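Local coordinates for natterin-like protein (Lethenteron camtschaticum, PDB 6IUL) that probably acts as a cytotoxic pore-forming immune protein of the lamprey, pairing a jacalin-like lectin domain with an aerolysin-type toxin module, at residues Met154-Met159 with Gly297-Leu302; Tyr186-Ser191 with Val262-Asn267; Ala91-Thr96 with Glu101-Met106. All coordinates share one frame; numbering follows the deposited sequence.

Overall arrangement
Contacts 1 and 2 belong to the elongated pore-forming module, contact 3 to the jacalin-like lectin domain, and contacts 2 and 3 lie on opposite sides of the chain's centre, their own centres about 71 Å apart. The first two are small, buried and apolar, with no hydrogen bond across either pair of segments: contact 1 is a meeting of two tyrosine rings, contact 2 a phenylalanine packed on valine and alanine. Strand 260-285 links them, pairing with both strands of contact 1 and supplying one side of contact 2. Contact 3, in contrast, is a backbone-bonded hairpin, with one face in the domain interior and the other carrying a mixed set that includes K93, E101 and the exposed F103.

Contact 1. Residues Met154-Met159 with Gly297-Leu302; sequences MKYPTM and GIYKGL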
# COMPACT_ATOMS: atom_id res chain seq x y z
N MET A 154 -8.97 19.87 -0.41
CA MET A 154 -7.69 19.76 -1.11
C MET A 154 -7.63 20.74 -2.29
O MET A 154 -8.53 20.79 -3.08
CB MET A 154 -7.47 18.32 -1.61
CG MET A 154 -6.12 18.10 -2.30
SD MET A 154 -4.72 18.34 -1.21
CE MET A 154 -4.97 17.04 0.02
N LYS A 155 -6.54 21.49 -2.38
CA LYS A 155 -6.35 22.47 -3.45
C LYS A 155 -4.93 22.41 -3.94
O LYS A 155 -4.01 22.22 -3.17
CB LYS A 155 -6.65 23.90 -2.97
CG LYS A 155 -8.11 24.16 -2.75
CD LYS A 155 -8.34 25.43 -1.95
CE LYS A 155 -9.80 25.85 -1.89
NZ LYS A 155 -10.57 25.14 -0.84
N TYR A 156 -4.77 22.57 -5.26
CA TYR A 156 -3.48 22.62 -5.92
C TYR A 156 -3.38 24.01 -6.57
O TYR A 156 -3.76 24.20 -7.73
CB TYR A 156 -3.38 21.50 -6.97
CG TYR A 156 -3.71 20.16 -6.40
CD1 TYR A 156 -2.72 19.38 -5.83
CD2 TYR A 156 -5.02 19.68 -6.45
CE1 TYR A 156 -3.02 18.12 -5.31
CE2 TYR A 156 -5.33 18.45 -5.92
CZ TYR A 156 -4.33 17.68 -5.33
OH TYR A 156 -4.66 16.45 -4.80
N PRO A 157 -2.91 24.99 -5.79
CA PRO A 157 -3.05 26.40 -6.21
C PRO A 157 -2.19 26.82 -7.43
O PRO A 157 -2.46 27.83 -8.04
CB PRO A 157 -2.66 27.19 -4.94
CG PRO A 157 -1.87 26.24 -4.13
CD PRO A 157 -2.34 24.85 -4.45
N THR A 158 -1.17 26.05 -7.78
CA THR A 158 -0.35 26.38 -8.96
C THR A 158 -0.67 25.49 -10.17
O THR A 158 0.02 25.57 -11.18
CB THR A 158 1.13 26.25 -8.67
OG1 THR A 158 1.48 24.88 -8.48
CG2 THR A 158 1.55 27.11 -7.44
N MET A 159 -1.72 24.68 -10.06
CA MET A 159 -2.00 23.65 -11.04
C MET A 159 -2.26 24.19 -12.47
O MET A 159 -1.67 23.69 -13.43
CB MET A 159 -3.21 22.81 -10.61
CG MET A 159 -3.47 21.67 -11.60
SD MET A 159 -4.52 20.37 -10.93
CE MET A 159 -6.14 20.85 -11.50
N GLY A 297 1.69 21.43 1.75
CA GLY A 297 2.70 20.39 1.43
C GLY A 297 2.87 20.18 -0.07
O GLY A 297 2.54 21.07 -0.86
N ILE A 298 3.42 19.04 -0.46
CA ILE A 298 3.58 18.73 -1.86
C ILE A 298 2.94 17.37 -2.24
O ILE A 298 3.02 16.40 -1.49
CB ILE A 298 5.06 18.80 -2.30
CG1 ILE A 298 5.86 17.66 -1.73
CG2 ILE A 298 5.73 20.15 -1.93
CD1 ILE A 298 7.32 17.65 -2.17
N TYR A 299 2.32 17.33 -3.40
CA TYR A 299 1.75 16.15 -3.99
C TYR A 299 2.65 15.64 -5.07
O TYR A 299 3.07 16.38 -5.97
CB TYR A 299 0.34 16.41 -4.55
CG TYR A 299 -0.26 15.23 -5.27
CD1 TYR A 299 -0.93 14.23 -4.58
CD2 TYR A 299 -0.11 15.08 -6.66
CE1 TYR A 299 -1.46 13.14 -5.23
CE2 TYR A 299 -0.65 13.99 -7.32
CZ TYR A 299 -1.32 13.02 -6.61
OH TYR A 299 -1.85 11.91 -7.24
N LYS A 300 2.98 14.35 -4.95
CA LYS A 300 3.76 13.62 -5.92
C LYS A 300 2.86 12.51 -6.46
O LYS A 300 2.28 11.72 -5.71
CB LYS A 300 5.01 13.02 -5.29
CG LYS A 300 6.14 14.00 -5.08
CD LYS A 300 7.46 13.30 -4.79
CE LYS A 300 8.60 14.30 -4.67
NZ LYS A 300 9.01 14.86 -6.00
N GLY A 301 2.74 12.45 -7.78
CA GLY A 301 1.94 11.45 -8.40
C GLY A 301 2.58 10.87 -9.65
O GLY A 301 3.49 11.43 -10.21
N LEU A 302 2.06 9.73 -10.07
CA LEU A 302 2.35 9.14 -11.35
C LEU A 302 1.02 8.77 -11.98
O LEU A 302 0.18 8.10 -11.35
CB LEU A 302 3.23 7.91 -11.19
CG LEU A 302 3.56 7.16 -12.50
CD1 LEU A 302 4.31 8.08 -13.45
CD2 LEU A 302 4.44 5.94 -12.24
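The carbonyl O of Y156, whose side chain meets Y299 across this contact, accepts a hydrogen bond from M159 N at 3.1 Å. This bond closes a type I beta turn from Y156 to M159, just where the chain leaves strand 135-155. The tyrosine side chain itself reaches inward from the start of the turn. Its CG is anti to the carbonyl carbon and beside the backbone N (chi1 -52°), which carries the far part of the ring closer to strand 290-313 than its CB is. Y299 answers from the middle of that strand with its CB directed at the turn. The two rings form an edge-to-face pair, Y156 presenting its edge to the face of Y299, with centroids 5.8 Å apart and planes at 76°. Touching is concentrated at one corner: CE1 of Y156 sits 3.8 Å from CB of Y299, which lies near the plane of the Y156 ring, and 4.0 Å from CG of Y299. In the aerolysin-type module, strand 260-285 pairs with both strands, through T278 to K155 and through Y277 to G297, so the rings meet across an intervening strand. With backbones this far apart, the CA atoms of Y156 and Y299 being 8.5 Å from each other, the aromatic groups alone close the gap. Both phenol oxygens are satisfied on strand 184-200, Y156 OH by W200 NE1 and Y299 OH by S198 OG, which probably helps fix the direction of each ring. The W200 ring also meets that of Y299, and P219 of strand 212-223 touches both tyrosines.

Contact 2. Residues Tyr186-Ser191 with Val262-Asn267; sequences YTFESS and VTVVAN
Strands 186-191 and 262-267 run in roughly the same direction, 27° apart, with their axes 8.6 Å from each other at closest approach, so F188 and V264 meet through side chains and no backbone hydrogen bond joins the two segments. F188 extends from strand 184-200 toward the second segment with CG anti to its backbone N (chi1 -178°), laying one face of its ring over V264. The valine comes from the opposite direction and offers a single methyl: CG1 stands 3.7 Å from the centroid of the F188 ring and 14° off the ring normal, a CH-pi contact displaced slightly toward the rim on the CE1 side, where F188 CE1 and V264 CG1 are 3.6 Å apart. A266, two residues on, takes the edge of the same ring, its CB lying near the ring plane at 3.8 Å from F188 CZ. The pair thus holds the phenylalanine by a face and by an edge. This is face-to-face packing of beta layers in the long, strand-rich body of the ETX/MTX2 module, with strand 241-256 beside strand 186-191 and strand 166-178 beside strand 262-267. F252 of strand 241-256 meets the F188 ring, and K172 of strand 166-178 makes a cation-pi contact with it. S190 adds a looser van der Waals contact, its OG 4.0 Å from A266 CB. The neighbouring S191 takes no part in this packing; its OG is hydrogen-bonded to I146 N of the second subunit.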
# COMPACT_ATOMS: atom_id res chain seq x y z
N TYR A 186 -8.69 -6.51 -40.31
CA TYR A 186 -8.07 -7.30 -39.21
C TYR A 186 -8.36 -6.67 -37.89
O TYR A 186 -8.78 -5.55 -37.84
CB TYR A 186 -6.53 -7.32 -39.33
CG TYR A 186 -5.97 -7.90 -40.59
CD1 TYR A 186 -5.80 -7.12 -41.71
CD2 TYR A 186 -5.57 -9.23 -40.65
CE1 TYR A 186 -5.27 -7.65 -42.87
CE2 TYR A 186 -5.00 -9.75 -41.80
CZ TYR A 186 -4.87 -8.96 -42.90
OH TYR A 186 -4.29 -9.48 -44.04
N THR A 187 -8.10 -7.35 -36.79
CA THR A 187 -8.34 -6.76 -35.47
C THR A 187 -7.04 -6.60 -34.69
O THR A 187 -6.35 -7.56 -34.44
CB THR A 187 -9.29 -7.66 -34.62
OG1 THR A 187 -10.47 -8.00 -35.39
CG2 THR A 187 -9.69 -6.92 -33.31
N PHE A 188 -6.73 -5.39 -34.29
CA PHE A 188 -5.59 -5.15 -33.42
C PHE A 188 -6.04 -5.14 -31.95
O PHE A 188 -7.05 -4.52 -31.60
CB PHE A 188 -5.00 -3.80 -33.76
CG PHE A 188 -3.77 -3.44 -32.98
CD1 PHE A 188 -2.52 -3.83 -33.40
CD2 PHE A 188 -3.88 -2.69 -31.83
CE1 PHE A 188 -1.39 -3.48 -32.68
CE2 PHE A 188 -2.76 -2.32 -31.09
CZ PHE A 188 -1.52 -2.73 -31.51
N GLU A 189 -5.25 -5.81 -31.11
CA GLU A 189 -5.42 -5.79 -29.68
C GLU A 189 -4.09 -5.52 -28.99
O GLU A 189 -3.06 -6.00 -29.44
CB GLU A 189 -5.90 -7.14 -29.23
CG GLU A 189 -7.34 -7.44 -29.51
CD GLU A 189 -7.75 -8.85 -29.08
OE1 GLU A 189 -6.90 -9.64 -28.60
OE2 GLU A 189 -8.92 -9.20 -29.28
N SER A 190 -4.12 -4.79 -27.86
CA SER A 190 -2.93 -4.57 -27.06
C SER A 190 -3.27 -4.33 -25.62
O SER A 190 -4.35 -3.82 -25.33
CB SER A 190 -2.12 -3.41 -27.62
OG SER A 190 -0.92 -3.25 -26.87
N SER A 191 -2.35 -4.65 -24.72
CA SER A 191 -2.55 -4.38 -23.28
C SER A 191 -1.22 -4.08 -22.59
O SER A 191 -0.15 -4.52 -23.05
CB SER A 191 -3.23 -5.57 -22.59
OG SER A 191 -2.43 -6.76 -22.67
N VAL A 262 0.02 -1.86 -43.67
CA VAL A 262 -0.36 -0.96 -42.58
C VAL A 262 0.42 -1.41 -41.35
O VAL A 262 0.39 -2.59 -40.96
CB VAL A 262 -1.86 -0.95 -42.28
CG1 VAL A 262 -2.17 -0.07 -41.08
CG2 VAL A 262 -2.63 -0.45 -43.48
N THR A 263 1.13 -0.48 -40.74
CA THR A 263 1.94 -0.80 -39.57
C THR A 263 1.27 -0.07 -38.42
O THR A 263 0.97 1.13 -38.49
CB THR A 263 3.43 -0.36 -39.74
OG1 THR A 263 4.01 -0.95 -40.93
CG2 THR A 263 4.26 -0.84 -38.60
N VAL A 264 0.99 -0.79 -37.35
CA VAL A 264 0.25 -0.23 -36.20
C VAL A 264 1.14 -0.24 -34.99
O VAL A 264 1.73 -1.28 -34.61
CB VAL A 264 -0.99 -1.04 -35.89
CG1 VAL A 264 -1.72 -0.49 -34.69
CG2 VAL A 264 -1.89 -1.10 -37.11
N VAL A 265 1.27 0.93 -34.38
CA VAL A 265 2.04 1.06 -33.13
C VAL A 265 1.12 1.55 -32.03
O VAL A 265 0.47 2.58 -32.17
CB VAL A 265 3.20 2.02 -33.28
CG1 VAL A 265 3.96 2.13 -31.98
CG2 VAL A 265 4.14 1.56 -34.40
N ALA A 266 1.07 0.79 -30.94
CA ALA A 266 0.34 1.19 -29.75
C ALA A 266 1.26 1.88 -28.74
O ALA A 266 2.35 1.37 -28.43
CB ALA A 266 -0.36 -0.01 -29.10
N ASN A 267 0.75 2.99 -28.23
CA ASN A 267 1.46 3.89 -27.30
C ASN A 267 0.61 4.22 -26.04
O ASN A 267 -0.61 4.04 -26.02
CB ASN A 267 1.82 5.21 -27.97
CG ASN A 267 2.69 5.03 -29.18
OD1 ASN A 267 3.83 4.53 -29.08
ND2 ASN A 267 2.16 5.41 -30.36

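Contact 3. Residues Ala91-Thr96 with Glu101-Met106; sequences AIKFIT and EFFAKM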
# COMPACT_ATOMS: atom_id res chain seq x y z
N ALA A 91 4.47 15.18 41.70
CA ALA A 91 4.91 14.08 40.90
C ALA A 91 4.09 13.93 39.63
O ALA A 91 2.94 14.30 39.58
CB ALA A 91 4.81 12.79 41.72
N ILE A 92 4.72 13.32 38.62
CA ILE A 92 4.10 12.94 37.37
C ILE A 92 4.45 11.48 37.08
O ILE A 92 5.61 11.08 37.14
CB ILE A 92 4.69 13.77 36.22
CG1 ILE A 92 4.42 15.25 36.44
CG2 ILE A 92 4.13 13.30 34.87
CD1 ILE A 92 5.30 16.15 35.60
N LYS A 93 3.45 10.68 36.76
CA LYS A 93 3.67 9.36 36.26
C LYS A 93 2.80 9.08 35.03
O LYS A 93 1.60 9.31 35.06
CB LYS A 93 3.34 8.35 37.34
CG LYS A 93 3.53 6.91 36.89
CD LYS A 93 3.35 5.95 38.06
CE LYS A 93 3.51 4.52 37.59
NZ LYS A 93 3.26 3.60 38.74
N PHE A 94 3.40 8.51 33.98
CA PHE A 94 2.57 7.96 32.92
C PHE A 94 3.09 6.65 32.41
O PHE A 94 4.24 6.34 32.59
CB PHE A 94 2.35 8.96 31.76
CG PHE A 94 3.63 9.42 31.08
CD1 PHE A 94 4.23 8.61 30.12
CD2 PHE A 94 4.14 10.68 31.28
CE1 PHE A 94 5.35 9.04 29.40
CE2 PHE A 94 5.28 11.12 30.60
CZ PHE A 94 5.91 10.29 29.65
N ILE A 95 2.18 5.90 31.79
CA ILE A 95 2.51 4.66 31.15
C ILE A 95 2.01 4.75 29.72
O ILE A 95 0.87 5.20 29.48
CB ILE A 95 1.84 3.46 31.87
CG1 ILE A 95 2.35 3.36 33.31
CG2 ILE A 95 2.22 2.15 31.15
CD1 ILE A 95 1.55 2.44 34.19
N THR A 96 2.83 4.34 28.77
CA THR A 96 2.46 4.46 27.37
C THR A 96 1.77 3.24 26.82
O THR A 96 1.65 2.20 27.50
CB THR A 96 3.66 4.73 26.48
OG1 THR A 96 4.43 3.54 26.34
CG2 THR A 96 4.52 5.85 27.11
N GLU A 101 7.25 3.28 30.91
CA GLU A 101 6.83 4.03 32.08
C GLU A 101 7.76 5.22 32.34
O GLU A 101 8.98 5.13 32.13
CB GLU A 101 6.79 3.14 33.29
CG GLU A 101 6.22 3.84 34.54
CD GLU A 101 6.21 2.97 35.84
OE1 GLU A 101 6.70 3.47 36.90
OE2 GLU A 101 5.66 1.82 35.82
N PHE A 102 7.18 6.35 32.75
CA PHE A 102 7.97 7.50 33.14
C PHE A 102 7.45 8.02 34.47
O PHE A 102 6.21 8.20 34.61
CB PHE A 102 7.89 8.63 32.09
CG PHE A 102 8.66 9.86 32.49
CD1 PHE A 102 10.08 9.89 32.45
CD2 PHE A 102 8.00 10.96 32.98
CE1 PHE A 102 10.78 11.02 32.81
CE2 PHE A 102 8.69 12.10 33.39
CZ PHE A 102 10.06 12.14 33.30
N PHE A 103 8.35 8.24 35.42
CA PHE A 103 7.95 8.59 36.78
C PHE A 103 8.93 9.57 37.38
O PHE A 103 10.09 9.24 37.53
CB PHE A 103 7.91 7.33 37.66
CG PHE A 103 7.25 7.53 39.03
CD1 PHE A 103 6.35 8.57 39.27
CD2 PHE A 103 7.48 6.63 40.06
CE1 PHE A 103 5.76 8.73 40.49
CE2 PHE A 103 6.86 6.76 41.30
CZ PHE A 103 5.99 7.81 41.51
N ALA A 104 8.48 10.79 37.64
CA ALA A 104 9.34 11.78 38.23
C ALA A 104 8.63 12.40 39.45
O ALA A 104 7.50 12.88 39.34
CB ALA A 104 9.67 12.84 37.19
N LYS A 105 9.30 12.37 40.60
CA LYS A 105 8.72 12.82 41.86
C LYS A 105 9.72 13.57 42.77
O LYS A 105 10.93 13.34 42.70
CB LYS A 105 8.16 11.60 42.62
CG LYS A 105 9.23 10.60 43.00
CD LYS A 105 8.75 9.51 43.93
CE LYS A 105 9.82 8.40 43.96
NZ LYS A 105 9.83 7.68 45.25
N MET A 106 9.19 14.50 43.56
CA MET A 106 9.79 14.94 44.83
C MET A 106 10.59 13.97 45.68
O MET A 106 10.05 13.03 46.21
CB MET A 106 8.72 15.13 45.89
CG MET A 106 7.87 16.32 45.73
SD MET A 106 6.73 16.36 47.13
CE MET A 106 6.04 14.75 47.35
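E101 starts the strand opposite I95, a non-hydrogen-bonded pair, and its side chain reaches on to K93. The extended chain passes I95 CG1 with CG and brings OE1 to 3.9 Å from K93 NZ, a long salt bridge on the outward face of the hairpin. F102 turns to the other face. Its backbone N gives a nearly straight hydrogen bond to F94 O (2.9 Å), and F94 N returns one to F102 O. F94 holds CG between backbone N and carbonyl carbon (chi1 60°), which turns one ring face toward F102: F102 CB sits 3.8 Å from the F94 centroid, over the face, as a CH-pi contact. The two rings are oblique, and F102 CD2 comes within 3.6 Å of F94 CE2. This side points into the lectin domain, where L33 and V35 of strand 30-37 receive F102. The four-stranded antiparallel sheet, with 101-105 at one border, is consistent with one wall of the beta-prism of jacalin-like lectins. F103 returns to the face of K93, whose CB is 3.6 Å from F103 CD1 and whose CD lies over the ring; the ammonium is too distant for more than a weak cation-pi attraction. At the ring edge, in its plane, I92 O stands 3.4 Å from F103 CD1. That same carbonyl accepts A104 N at 2.9 Å, and A104 O in turn takes I92 N. K105 then sets its CB 3.7 Å from A91 CB before its extended chain leads away.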